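Local coordinates for protein MDM10 isoform 1 (Saccharomyces cerevisiae, PDB 7BTX) that helps tether the endoplasmic reticulum to mitochondria as part of the ERMES complex and takes part in late assembly of the TOM translocase of the outer membrane, at residues A11-S15 and T16-T20. Residues are numbered along the deposited sequence; the frame is centred on the assembly and turned at random.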
loop_
_atom_site.group_PDB
_atom_site.type_symbol
_atom_site.label_atom_id
_atom_site.label_comp_id
_atom_site.label_asym_id
_atom_site.label_seq_id
_atom_site.Cartn_x
_atom_site.Cartn_y
_atom_site.Cartn_z
ATOM N N ALA D 11 4.058 14.166 -34.060
ATOM C CA ALA D 11 3.556 13.415 -35.205
ATOM C C ALA D 11 2.619 14.267 -36.046
ATOM O O ALA D 11 2.487 14.047 -37.254
ATOM C CB ALA D 11 2.846 12.148 -34.739
ATOM N N PHE D 12 1.949 15.234 -35.420
ATOM C CA PHE D 12 1.096 16.151 -36.164
ATOM C C PHE D 12 1.924 17.211 -36.871
ATOM O O PHE D 12 1.526 17.721 -37.923
ATOM C CB PHE D 12 0.096 16.804 -35.221
ATOM C CG PHE D 12 -0.949 17.615 -35.916
ATOM C CD1 PHE D 12 -1.909 17.003 -36.698
ATOM C CD2 PHE D 12 -0.978 18.988 -35.780
ATOM C CE1 PHE D 12 -2.870 17.744 -37.331
ATOM C CE2 PHE D 12 -1.938 19.732 -36.414
ATOM C CZ PHE D 12 -2.882 19.110 -37.188
ATOM N N TYR D 13 3.076 17.556 -36.300
ATOM C CA TYR D 13 3.962 18.532 -36.913
ATOM C C TYR D 13 4.643 17.984 -38.154
ATOM O O TYR D 13 4.830 18.727 -39.120
ATOM C CB TYR D 13 5.021 18.977 -35.910
ATOM C CG TYR D 13 4.546 19.978 -34.885
ATOM C CD1 TYR D 13 3.248 20.464 -34.900
ATOM C CD2 TYR D 13 5.401 20.431 -33.900
ATOM C CE1 TYR D 13 2.824 21.373 -33.965
ATOM C CE2 TYR D 13 4.988 21.343 -32.965
ATOM C CZ TYR D 13 3.701 21.812 -33.003
ATOM O OH TYR D 13 3.284 22.718 -32.061
ATOM N N GLN D 14 5.018 16.711 -38.150
ATOM C CA GLN D 14 5.637 16.082 -39.305
ATOM C C GLN D 14 4.627 15.681 -40.365
ATOM O O GLN D 14 5.022 15.382 -41.494
ATOM C CB GLN D 14 6.434 14.849 -38.876
ATOM C CG GLN D 14 7.598 15.140 -37.950
ATOM C CD GLN D 14 7.880 13.990 -37.008
ATOM O OE1 GLN D 14 7.446 12.863 -37.243
ATOM N NE2 GLN D 14 8.602 14.269 -35.932
ATOM N N SER D 15 3.341 15.663 -40.028
ATOM C CA SER D 15 2.300 15.302 -40.978
ATOM C C SER D 15 1.708 16.500 -41.696
ATOM O O SER D 15 1.292 16.370 -42.850
ATOM C CB SER D 15 1.177 14.542 -40.267
ATOM O OG SER D 15 0.145 14.208 -41.174
ATOM N N THR D 16 1.658 17.659 -41.045
ATOM C CA THR D 16 1.154 18.879 -41.655
ATOM C C THR D 16 2.268 19.828 -42.066
ATOM O O THR D 16 1.977 20.929 -42.543
ATOM C CB THR D 16 0.190 19.584 -40.705
ATOM O OG1 THR D 16 0.902 20.055 -39.558
ATOM C CG2 THR D 16 -0.872 18.626 -40.255
ATOM N N HIS D 17 3.528 19.413 -41.887
ATOM C CA HIS D 17 4.734 20.172 -42.235
ATOM C C HIS D 17 4.775 21.528 -41.526
ATOM O O HIS D 17 4.757 22.588 -42.148
ATOM C CB HIS D 17 4.874 20.331 -43.753
ATOM C CG HIS D 17 4.815 19.036 -44.500
ATOM N ND1 HIS D 17 5.655 17.980 -44.224
ATOM C CD2 HIS D 17 4.012 18.625 -45.509
ATOM C CE1 HIS D 17 5.374 16.974 -45.031
ATOM N NE2 HIS D 17 4.380 17.339 -45.820
ATOM N N TRP D 18 4.831 21.472 -40.198
ATOM C CA TRP D 18 4.937 22.687 -39.404
ATOM C C TRP D 18 6.380 23.129 -39.213
ATOM O O TRP D 18 6.621 24.319 -38.966
ATOM C CB TRP D 18 4.262 22.488 -38.046
ATOM C CG TRP D 18 4.311 23.683 -37.143
ATOM C CD1 TRP D 18 4.924 23.762 -35.932
ATOM C CD2 TRP D 18 3.737 24.972 -37.383
ATOM N NE1 TRP D 18 4.766 25.013 -35.397
ATOM C CE2 TRP D 18 4.038 25.775 -36.271
ATOM C CE3 TRP D 18 2.992 25.523 -38.427
ATOM C CZ2 TRP D 18 3.623 27.092 -36.174
ATOM C CZ3 TRP D 18 2.588 26.824 -38.330
ATOM C CH2 TRP D 18 2.894 27.594 -37.209
ATOM N N SER D 19 7.334 22.201 -39.364
ATOM C CA SER D 19 8.774 22.445 -39.276
ATOM C C SER D 19 9.181 23.022 -37.925
ATOM O O SER D 19 9.565 24.191 -37.834
ATOM C CB SER D 19 9.261 23.349 -40.415
ATOM O OG SER D 19 8.947 24.706 -40.149
ATOM N N THR D 20 9.070 22.216 -36.865
ATOM C CA THR D 20 9.418 22.622 -35.507
ATOM C C THR D 20 10.919 22.607 -35.227
ATOM O O THR D 20 11.318 22.700 -34.059
ATOM C CB THR D 20 8.704 21.731 -34.496
ATOM O OG1 THR D 20 9.133 22.070 -33.172
ATOM C CG2 THR D 20 9.028 20.270 -34.764
#
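Y13 and W18 carry the packed side of this turn, where helix 5-16 ends and the chain passes into a loop. W18 CD1 sits over the centre of the Y13 ring, 3.7 Å from Y13 CZ, with the phenol and the five-membered ring of the indole inclined at 43°. W18 reaches it with CG anti to its backbone N (chi1 -180°), which lays its indole alongside the phenol. T20 crosses the tyrosine at about a right angle, its CB 3.6 Å from Y13 CD2, while its hydroxyl bonds to D26. The Y13 hydroxyl bonds to Q187 on the barrel wall. With an alanine at Y13, W18 and T20 would probably lose the ring they share, and Q187 its phenolic partner. Next to this cluster, T16 CG2 lies over one face of the F12 ring in a CH-pi contact.

H17 and Q14, by contrast, are exposed; H17 has positive phi as the chain leaves the helix. Hydrogen bonds fasten the turn: F12 O accepts from T16 N and T16 OG1, from opposite faces of its plane, and W18 N gives Y13 O a nearly straight bond of 2.9 Å. The carbonyls of F12 and Y13 are thus both met by donors just beyond them in the chain.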